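Local coordinates for uncharacterized protein (Bacteroides vulgatus, PDB 4ZGF) that is of unknown function but binds calcium ions and probably adopts a lipocalin-like calycin fold, at residues E3-S8 / N120-A125; V14-K19 / T131-A136; D51-F56 / T99-E104. All blocks are in the same frame, centred on the assembly; numbering follows the deposited sequence. Where two conformers were deposited one is given.

Contact 1 of 3, residues E3-S8 / N120-A125; sequences EEIFAS and NVLLLA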
loop_
_atom_site.group_PDB
_atom_site.type_symbol
_atom_site.label_atom_id
_atom_site.label_comp_id
_atom_site.label_asym_id
_atom_site.label_seq_id
_atom_site.Cartn_x
_atom_site.Cartn_y
_atom_site.Cartn_z
ATOM N N GLU A 3 0.593 -9.061 -14.743
ATOM C CA GLU A 3 -0.027 -7.830 -15.221
ATOM C C GLU A 3 -1.540 -7.825 -14.978
ATOM O O GLU A 3 -2.136 -6.766 -14.796
ATOM C CB GLU A 3 0.286 -7.557 -16.694
ATOM C CG GLU A 3 1.784 -7.385 -16.997
ATOM C CD GLU A 3 2.576 -8.685 -17.159
ATOM O OE1 GLU A 3 1.972 -9.804 -17.089
ATOM O OE2 GLU A 3 3.805 -8.544 -17.349
ATOM N N GLU A 4 -2.161 -9.001 -14.950
ATOM C CA GLU A 4 -3.570 -9.092 -14.727
ATOM C C GLU A 4 -3.988 -8.592 -13.348
ATOM O O GLU A 4 -5.111 -8.067 -13.243
ATOM C CB GLU A 4 -4.064 -10.494 -15.049
ATOM C CG GLU A 4 -3.976 -10.810 -16.547
ATOM C CD GLU A 4 -4.283 -12.251 -16.872
ATOM O OE1 GLU A 4 -5.320 -12.767 -16.403
ATOM O OE2 GLU A 4 -3.495 -12.854 -17.610
ATOM N N ILE A 5 -3.085 -8.661 -12.331
ATOM C CA ILE A 5 -3.372 -8.047 -11.017
ATOM C C ILE A 5 -2.730 -6.656 -10.883
ATOM O O ILE A 5 -3.390 -5.691 -10.483
ATOM C CB ILE A 5 -3.043 -8.956 -9.808
ATOM C CG1 ILE A 5 -3.244 -8.227 -8.483
ATOM C CG2 ILE A 5 -1.666 -9.566 -9.862
ATOM C CD1 ILE A 5 -3.549 -9.107 -7.268
ATOM N N PHE A 6 -1.457 -6.526 -11.197
ATOM C CA PHE A 6 -0.799 -5.227 -10.959
ATOM C C PHE A 6 -1.329 -4.116 -11.867
ATOM O O PHE A 6 -1.596 -3.021 -11.356
ATOM C CB PHE A 6 0.727 -5.340 -11.060
ATOM C CG PHE A 6 1.328 -5.948 -9.828
ATOM C CD1 PHE A 6 1.431 -7.327 -9.658
ATOM C CD2 PHE A 6 1.752 -5.142 -8.812
ATOM C CE1 PHE A 6 1.955 -7.861 -8.488
ATOM C CE2 PHE A 6 2.273 -5.665 -7.642
ATOM C CZ PHE A 6 2.358 -7.024 -7.475
ATOM N N ALA A 7 -1.459 -4.394 -13.165
ATOM C CA ALA A 7 -1.771 -3.348 -14.148
ATOM C C ALA A 7 -3.266 -3.322 -14.477
ATOM O O ALA A 7 -3.684 -3.300 -15.636
ATOM C CB ALA A 7 -0.918 -3.541 -15.400
ATOM N N SER A 8 -4.082 -3.344 -13.440
ATOM C CA SER A 8 -5.526 -3.490 -13.520
ATOM C C SER A 8 -6.306 -2.234 -13.175
ATOM O O SER A 8 -7.511 -2.318 -12.841
ATOM C CB SER A 8 -5.927 -4.615 -12.598
ATOM O OG SER A 8 -5.548 -4.292 -11.262
ATOM N N ASN A 120 -10.639 -6.949 -6.447
ATOM C CA ASN A 120 -10.943 -5.817 -5.542
ATOM C C ASN A 120 -9.748 -5.292 -4.793
ATOM O O ASN A 120 -9.737 -4.117 -4.468
ATOM C CB ASN A 120 -11.980 -6.126 -4.420
ATOM C CG ASN A 120 -13.323 -6.528 -4.904
ATOM O OD1 ASN A 120 -13.976 -5.813 -5.671
ATOM N ND2 ASN A 120 -13.775 -7.677 -4.411
ATOM N N VAL A 121 -8.786 -6.163 -4.441
ATOM C CA VAL A 121 -7.736 -5.796 -3.505
ATOM C C VAL A 121 -6.361 -6.296 -3.968
ATOM O O VAL A 121 -6.228 -7.301 -4.659
ATOM C CB VAL A 121 -8.005 -6.266 -2.029
ATOM C CG1 VAL A 121 -9.278 -5.611 -1.470
ATOM C CG2 VAL A 121 -8.014 -7.779 -1.902
ATOM N N LEU A 122 -5.372 -5.585 -3.503
ATOM C CA LEU A 122 -3.942 -5.932 -3.658
ATOM C C LEU A 122 -3.299 -5.782 -2.297
ATOM O O LEU A 122 -3.427 -4.719 -1.668
ATOM C CB LEU A 122 -3.263 -5.007 -4.682
ATOM C CG LEU A 122 -1.768 -5.229 -4.869
ATOM C CD1 LEU A 122 -1.437 -6.597 -5.427
ATOM C CD2 LEU A 122 -1.217 -4.123 -5.765
ATOM N N LEU A 123 -2.610 -6.830 -1.852
ATOM C CA LEU A 123 -1.879 -6.827 -0.567
ATOM C C LEU A 123 -0.400 -7.041 -0.874
ATOM O O LEU A 123 -0.061 -7.966 -1.623
ATOM C CB LEU A 123 -2.347 -7.941 0.382
ATOM C CG LEU A 123 -3.752 -7.858 0.979
ATOM C CD1 LEU A 123 -4.839 -8.030 -0.048
ATOM C CD2 LEU A 123 -3.882 -8.948 2.037
ATOM N N LEU A 124 0.453 -6.202 -0.271
ATOM C CA LEU A 124 1.897 -6.312 -0.435
ATOM C C LEU A 124 2.554 -6.476 0.927
ATOM O O LEU A 124 2.344 -5.631 1.807
ATOM C CB LEU A 124 2.476 -5.065 -1.081
ATOM C CG LEU A 124 1.877 -4.649 -2.434
ATOM C CD1 LEU A 124 2.558 -3.375 -2.926
ATOM C CD2 LEU A 124 1.984 -5.755 -3.500
ATOM N N ALA A 125 3.351 -7.530 1.102
ATOM C CA ALA A 125 3.976 -7.863 2.395
ATOM C C ALA A 125 5.486 -7.934 2.262
ATOM O O ALA A 125 6.004 -8.400 1.238
ATOM C CB ALA A 125 3.481 -9.219 2.908
#

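Contact 2 of 3, residues V14-K19 / T131-A136; sequences VDFYGK and TYIQFA. With BEZ (benzoic acid), chain K.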
loop_
_atom_site.group_PDB
_atom_site.type_symbol
_atom_site.label_atom_id
_atom_site.label_comp_id
_atom_site.label_asym_id
_atom_site.label_seq_id
_atom_site.Cartn_x
_atom_site.Cartn_y
_atom_site.Cartn_z
ATOM N N VAL A 14 -5.949 1.501 1.224
ATOM C CA VAL A 14 -6.968 1.209 2.243
ATOM C C VAL A 14 -6.373 1.439 3.629
ATOM O O VAL A 14 -6.856 2.286 4.389
ATOM C CB VAL A 14 -7.542 -0.208 2.066
ATOM C CG1 VAL A 14 -8.533 -0.533 3.178
ATOM C CG2 VAL A 14 -8.182 -0.362 0.704
ATOM N N ASP A 15 -5.334 0.682 4.002
ATOM C CA ASP A 15 -4.675 0.869 5.312
ATOM C C ASP A 15 -3.386 0.057 5.292
ATOM O O ASP A 15 -3.095 -0.701 4.343
ATOM C CB ASP A 15 -5.610 0.400 6.468
ATOM C CG ASP A 15 -5.446 1.136 7.798
ATOM O OD1 ASP A 15 -4.352 1.677 8.065
ATOM O OD2 ASP A 15 -6.438 1.108 8.574
ATOM N N PHE A 16 -2.638 0.267 6.367
ATOM C CA PHE A 16 -1.483 -0.562 6.741
ATOM C C PHE A 16 -1.966 -1.552 7.769
ATOM O O PHE A 16 -2.727 -1.187 8.656
ATOM C CB PHE A 16 -0.388 0.331 7.329
ATOM C CG PHE A 16 0.185 1.340 6.365
ATOM C CD1 PHE A 16 -0.433 2.562 6.169
ATOM C CD2 PHE A 16 1.369 1.092 5.671
ATOM C CE1 PHE A 16 0.087 3.512 5.288
ATOM C CE2 PHE A 16 1.907 2.043 4.812
ATOM C CZ PHE A 16 1.276 3.241 4.631
ATOM N N TYR A 17 -1.549 -2.812 7.661
ATOM C CA TYR A 17 -2.053 -3.870 8.515
ATOM C C TYR A 17 -0.916 -4.493 9.302
ATOM O O TYR A 17 0.171 -4.742 8.761
ATOM C CB TYR A 17 -2.746 -4.955 7.671
ATOM C CG TYR A 17 -4.071 -4.475 7.084
ATOM C CD1 TYR A 17 -4.105 -3.552 6.059
ATOM C CD2 TYR A 17 -5.278 -4.934 7.579
ATOM C CE1 TYR A 17 -5.291 -3.079 5.547
ATOM C CE2 TYR A 17 -6.488 -4.497 7.056
ATOM C CZ TYR A 17 -6.494 -3.561 6.056
ATOM O OH TYR A 17 -7.654 -3.050 5.516
ATOM N N GLY A 18 -1.161 -4.743 10.574
ATOM C CA GLY A 18 -0.206 -5.406 11.447
ATOM C C GLY A 18 -0.765 -6.686 12.006
ATOM O O GLY A 18 -1.902 -7.077 11.766
ATOM N N LYS A 19 0.063 -7.395 12.772
ATOM C CA LYS A 19 -0.349 -8.679 13.365
ATOM C C LYS A 19 -0.914 -9.572 12.273
ATOM O O LYS A 19 -1.944 -10.241 12.469
ATOM C CB LYS A 19 -1.402 -8.511 14.491
ATOM C CG LYS A 19 -0.960 -7.635 15.649
ATOM C CD LYS A 19 -2.036 -7.510 16.737
ATOM C CE LYS A 19 -1.738 -6.387 17.734
ATOM N NZ LYS A 19 -2.818 -6.201 18.756
ATOM N N THR A 131 3.260 -7.832 8.398
ATOM C CA THR A 131 2.501 -6.635 8.048
ATOM C C THR A 131 2.190 -6.721 6.578
ATOM O O THR A 131 2.801 -7.470 5.829
ATOM C CB THR A 131 3.294 -5.354 8.371
ATOM O OG1 THR A 131 4.504 -5.359 7.603
ATOM C CG2 THR A 131 3.622 -5.207 9.851
ATOM N N TYR A 132 1.264 -5.860 6.142
ATOM C CA TYR A 132 1.074 -5.630 4.706
ATOM C C TYR A 132 0.404 -4.289 4.519
ATOM O O TYR A 132 -0.202 -3.743 5.433
ATOM C CB TYR A 132 0.277 -6.751 4.026
ATOM C CG TYR A 132 -1.077 -7.078 4.603
ATOM C CD1 TYR A 132 -2.233 -6.423 4.191
ATOM C CD2 TYR A 132 -1.213 -8.071 5.558
ATOM C CE1 TYR A 132 -3.477 -6.746 4.705
ATOM C CE2 TYR A 132 -2.443 -8.379 6.113
ATOM C CZ TYR A 132 -3.586 -7.731 5.682
ATOM O OH TYR A 132 -4.785 -8.090 6.244
ATOM N N ILE A 133 0.495 -3.777 3.290
ATOM C CA ILE A 133 -0.326 -2.631 2.866
ATOM C C ILE A 133 -1.374 -3.206 1.924
ATOM O O ILE A 133 -1.091 -4.076 1.088
ATOM C CB ILE A 133 0.525 -1.513 2.261
ATOM C CG1 ILE A 133 -0.347 -0.318 1.888
ATOM C CG2 ILE A 133 1.414 -1.993 1.123
ATOM C CD1 ILE A 133 0.458 0.926 1.521
ATOM N N GLN A 134 -2.604 -2.686 2.043
ATOM C CA GLN A 134 -3.715 -3.109 1.198
ATOM C C GLN A 134 -4.218 -1.938 0.373
ATOM O O GLN A 134 -4.392 -0.820 0.900
ATOM C CB GLN A 134 -4.853 -3.711 2.031
ATOM C CG GLN A 134 -5.979 -4.310 1.183
ATOM C CD GLN A 134 -7.049 -5.070 1.951
ATOM O OE1 GLN A 134 -7.606 -4.590 2.942
ATOM N NE2 GLN A 134 -7.376 -6.250 1.462
ATOM N N PHE A 135 -4.492 -2.229 -0.893
ATOM C CA PHE A 135 -5.072 -1.267 -1.834
ATOM C C PHE A 135 -6.396 -1.800 -2.392
ATOM O O PHE A 135 -6.641 -3.005 -2.413
ATOM C CB PHE A 135 -4.152 -1.096 -3.055
ATOM C CG PHE A 135 -2.759 -0.610 -2.758
ATOM C CD1 PHE A 135 -1.752 -1.491 -2.429
ATOM C CD2 PHE A 135 -2.427 0.740 -2.870
ATOM C CE1 PHE A 135 -0.453 -1.016 -2.214
ATOM C CE2 PHE A 135 -1.143 1.186 -2.658
ATOM C CZ PHE A 135 -0.170 0.308 -2.353
ATOM N N ALA A 136 -7.198 -0.861 -2.888
ATOM C CA ALA A 136 -8.432 -1.145 -3.619
ATOM C C ALA A 136 -8.465 -0.322 -4.909
ATOM O O ALA A 136 -7.655 0.602 -5.088
ATOM C CB ALA A 136 -9.656 -0.792 -2.755
HETATM C C BEZ K . -13.185 -0.538 -2.608
HETATM O O1 BEZ K . -13.299 0.666 -2.180
HETATM O O2 BEZ K . -13.404 -0.892 -3.829
HETATM C C1 BEZ K . -12.780 -1.607 -1.628
HETATM C C2 BEZ K . -12.859 -2.980 -1.981
HETATM C C3 BEZ K . -12.412 -3.936 -1.060
HETATM C C4 BEZ K . -11.874 -3.580 0.186
HETATM C C5 BEZ K . -11.777 -2.179 0.558
HETATM C C6 BEZ K . -12.247 -1.249 -0.369
#

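Contact 3 of 3, residues D51-F56 / T99-E104; sequences DIIHGF and TSYNNE. With ACT (acetate ion), chain J.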
loop_
_atom_site.group_PDB
_atom_site.type_symbol
_atom_site.label_atom_id
_atom_site.label_comp_id
_atom_site.label_asym_id
_atom_site.label_seq_id
_atom_site.Cartn_x
_atom_site.Cartn_y
_atom_site.Cartn_z
ATOM N N ASP A 51 -7.558 10.378 6.324
ATOM C CA ASP A 51 -7.797 11.289 5.214
ATOM C C ASP A 51 -6.536 11.486 4.387
ATOM O O ASP A 51 -6.575 11.552 3.146
ATOM C CB ASP A 51 -8.397 12.576 5.725
ATOM C CG ASP A 51 -8.845 13.485 4.614
ATOM O OD1 ASP A 51 -9.564 13.035 3.714
ATOM O OD2 ASP A 51 -8.394 14.638 4.600
ATOM N N ILE A 52 -5.380 11.538 5.049
ATOM C CA ILE A 52 -4.105 11.668 4.326
ATOM C C ILE A 52 -3.815 10.422 3.466
ATOM O O ILE A 52 -3.588 10.509 2.255
ATOM C CB ILE A 52 -2.944 11.968 5.283
ATOM C CG1 ILE A 52 -3.099 13.384 5.855
ATOM C CG2 ILE A 52 -1.603 11.788 4.585
ATOM C CD1 ILE A 52 -2.236 13.691 7.052
ATOM N N ILE A 53 -3.826 9.241 4.096
ATOM C CA ILE A 53 -3.364 8.054 3.359
ATOM C C ILE A 53 -4.370 7.626 2.299
ATOM O O ILE A 53 -4.003 6.991 1.311
ATOM C CB ILE A 53 -2.987 6.872 4.279
ATOM C CG1 ILE A 53 -4.208 6.217 4.918
ATOM C CG2 ILE A 53 -1.909 7.315 5.253
ATOM C CD1 ILE A 53 -3.903 4.979 5.747
ATOM N N HIS A 54 -5.654 7.997 2.469
ATOM C CA HIS A 54 -6.612 7.701 1.425
ATOM C C HIS A 54 -6.311 8.432 0.115
ATOM O O HIS A 54 -6.759 7.991 -0.949
ATOM C CB HIS A 54 -8.033 8.010 1.871
ATOM C CG HIS A 54 -8.542 7.080 2.909
ATOM N ND1 HIS A 54 -9.625 7.418 3.686
ATOM C CD2 HIS A 54 -8.189 5.828 3.273
ATOM C CE1 HIS A 54 -9.923 6.422 4.491
ATOM N NE2 HIS A 54 -9.075 5.444 4.275
ATOM N N GLY A 55 -5.559 9.533 0.195
ATOM C CA GLY A 55 -5.090 10.214 -0.998
ATOM C C GLY A 55 -3.931 9.538 -1.704
ATOM O O GLY A 55 -3.513 10.010 -2.770
ATOM N N PHE A 56 -3.388 8.466 -1.143
ATOM C CA PHE A 56 -2.220 7.799 -1.724
ATOM C C PHE A 56 -2.674 6.764 -2.747
ATOM O O PHE A 56 -3.526 5.918 -2.467
ATOM C CB PHE A 56 -1.389 7.097 -0.644
ATOM C CG PHE A 56 -0.709 7.987 0.361
ATOM C CD1 PHE A 56 -0.855 9.356 0.396
ATOM C CD2 PHE A 56 0.138 7.409 1.301
ATOM C CE1 PHE A 56 -0.200 10.117 1.347
ATOM C CE2 PHE A 56 0.810 8.182 2.220
ATOM C CZ PHE A 56 0.660 9.547 2.242
ATOM N N THR A 99 7.465 13.233 4.201
ATOM C CA THR A 99 6.554 13.456 5.348
ATOM C C THR A 99 6.543 12.121 6.106
ATOM O O THR A 99 6.967 11.107 5.589
ATOM C CB THR A 99 5.130 13.768 4.920
ATOM O OG1 THR A 99 4.577 12.585 4.344
ATOM C CG2 THR A 99 5.044 14.915 3.957
ATOM N N SER A 100 5.996 12.130 7.305
ATOM C CA SER A 100 5.957 10.899 8.091
ATOM C C SER A 100 5.160 9.795 7.360
ATOM O O SER A 100 5.591 8.645 7.246
ATOM C CB SER A 100 5.372 11.170 9.479
ATOM O OG SER A 100 4.044 11.637 9.369
ATOM N N TYR A 101 3.977 10.151 6.856
ATOM C CA TYR A 101 3.142 9.182 6.171
ATOM C C TYR A 101 3.757 8.744 4.848
ATOM O O TYR A 101 3.656 7.582 4.461
ATOM C CB TYR A 101 1.716 9.691 5.967
ATOM C CG TYR A 101 1.039 10.052 7.254
ATOM C CD1 TYR A 101 0.587 9.051 8.106
ATOM C CD2 TYR A 101 0.908 11.385 7.661
ATOM C CE1 TYR A 101 -0.030 9.360 9.314
ATOM C CE2 TYR A 101 0.303 11.699 8.870
ATOM C CZ TYR A 101 -0.169 10.669 9.677
ATOM O OH TYR A 101 -0.760 10.912 10.926
ATOM N N ASN A 102 4.391 9.680 4.130
ATOM C CA ASN A 102 5.084 9.284 2.907
ATOM C C ASN A 102 6.154 8.250 3.209
ATOM O O ASN A 102 6.331 7.288 2.465
ATOM C CB ASN A 102 5.764 10.481 2.233
ATOM C CG ASN A 102 4.834 11.389 1.471
ATOM O OD1 ASN A 102 3.613 11.167 1.409
ATOM N ND2 ASN A 102 5.404 12.414 0.848
ATOM N N ASN A 103 6.924 8.498 4.257
ATOM C CA ASN A 103 8.035 7.614 4.591
ATOM C C ASN A 103 7.501 6.205 4.911
ATOM O O ASN A 103 8.087 5.205 4.502
ATOM C CB ASN A 103 8.818 8.176 5.786
ATOM C CG ASN A 103 9.437 9.553 5.525
ATOM O OD1 ASN A 103 9.490 10.036 4.405
ATOM N ND2 ASN A 103 9.853 10.212 6.600
ATOM N N GLU A 104 6.378 6.135 5.624
ATOM C CA GLU A 104 5.766 4.865 5.954
ATOM C C GLU A 104 5.336 4.110 4.671
ATOM O O GLU A 104 5.538 2.894 4.540
ATOM C CB GLU A 104 4.599 5.107 6.902
ATOM C CG GLU A 104 3.948 3.853 7.408
ATOM C CD GLU A 104 2.865 4.129 8.425
ATOM O OE1 GLU A 104 2.350 5.254 8.505
ATOM O OE2 GLU A 104 2.510 3.201 9.149
HETATM C C ACT J . -11.640 10.127 4.122
HETATM O O ACT J . -12.221 11.220 3.843
HETATM O OXT ACT J . -10.715 9.850 3.498
HETATM C CH3 ACT J . -12.146 9.223 5.223
#

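Contact 1 of 3, residues E3-S8 / N120-A125
The carbonyl oxygen of I5, near the end of the short helix 2-6, takes a hydrogen bond of 2.7 Å from S8 OG, with the hydroxyl oxygen lying above the carbonyl plane. A second donor, NE1 of W11, reaches I5 O weakly and also bonds to F6 O. These bonds lie where the helix ends, A7 being the first residue to leave the helical conformation.

From this end I5 reaches toward L122 on strand 121-125, the two having the closest CA atoms of the segments. CG1 of I5 is anti to the backbone N (chi1 175°), and in the conformer described here the methyl CD1 stands 3.8 Å from L122 CD1. CG1 of I5 approaches the same L122 methyl at 3.9 Å, while I5 CD1 passes 4.2 Å from the carbonyl oxygen of V121. L122 directs its own branch at the helix, so that the two side chains cross obliquely.

The placement recalls the lipocalins, in which a short N-terminal helix lies across one end of the barrel ahead of a conserved tryptophan in the first strand; W11 is probably its counterpart. F6, the next residue of the helix, brings the end of its buried ring to the strand. L122 CD1 lies 4.3 Å above one face of this ring, displaced toward the rim, whereas L124 CD2 comes obliquely at 4.2 Å from both F6 CE2 and F6 CZ. Y115 and F60 meet F6 edge-to-face, and W79 joins the same aromatic cluster with its ring plane at about 25° to that of F6.

Contact 2 of 3, residues V14-K19 / T131-A136
A classic beta bulge breaks the regular pairing here, because V14 and D15 both face Q134. V14 N donates to Q134 O at 2.8 Å, and Q134 N returns a nearly straight bond of 3.1 Å to D15 O. Past the bulge the ladder is regular and antiparallel: F16 and I133 form a non-hydrogen-bonded pair, and Y17 and Y132 a hydrogen-bonded one.

The two tyrosines are tightly layered. CB of Y17 sits over the centre of the Y132 ring, 3.5 Å from its centroid, and Y17 CG is 3.3 Å from Y132 CE1. The ring planes are inclined by only 9° but slid apart, so they barely overlap. Y132 has its CG between backbone N and carbonyl carbon (chi1 55°). Toward the helix 100-111 side, I133 CD1 makes an off-centre CH-pi contact with the F16 ring.

D15 OD1 accepts from F16 N at 2.8 Å and also from Y31 N. At the far end, A136 CB touches C1 of the bound benzoic acid at 3.4 Å. Pairing of the first and last strands of the chain in one antiparallel sheet is consistent with the calycin-type barrel suggested by the family.

Contact 3 of 3, residues D51-F56 / T99-E104
The C-terminal part of helix 40-54 meets the first turn of helix 100-111, with I53 CA and Y101 CA the closest pair at 7.2 Å. Y101 carries the contact. Its side chain crosses those of I52, I53 and F56 at about a right angle: I52 CD1 comes obliquely to Y101 CE2 at 3.7 Å, and I53 CG2 reaches Y101 CD1 at 4.2 Å.

F56 turns back over its own segment, so that I53 CA lies above the centre of one ring face. Its rim meets helix 100-111: CE2 of F56 is 3.7 Å from the carbonyl oxygen of Y101, near the ring plane, and F56 CZ lies 3.5 Å from N102 OD1. The amide of N102 is held from its other end, ND2 bonding to Q71 O, while N102 N bonds to T99 OG1 at 2.9 Å and so completes the N-cap of the helix.

On helix 40-54, H54 ND1 donates to OXT of an acetate ion, probably from the crystallisation liquor, at 2.7 Å and nearly straight at 171°. An alanine here would probably leave that acetate without its imidazole N-H donor. Between the helices themselves, the chemistry implies a largely apolar join, in which the F56 rim also meets Y101 O and N102 OD1, while T99 and N102 bond to Q71.

Overall arrangement
Contacts 1 and 2 share one antiparallel sheet: strands 121-125 and 132-136 are neighbours in it, and L122 O and F135 N, 2.8 Å apart, probably form one of the hydrogen bonds joining them. Contact 2 is a strand pair near the middle of the molecule, bonded through its backbones, whereas contacts 1 and 3 meet mostly through side chains, of helical residues and, in contact 3, of F56 just beyond the helix. Those two lie on opposite sides of the chain's centre. Contact 3 touches contact 2, with F16 CE2 3.7 Å from E104 O. All three are mostly buried; the benzoic acid, hydrogen-bonded to N138 and Q140, and the acetate lie at the ends of contacts 2 and 3.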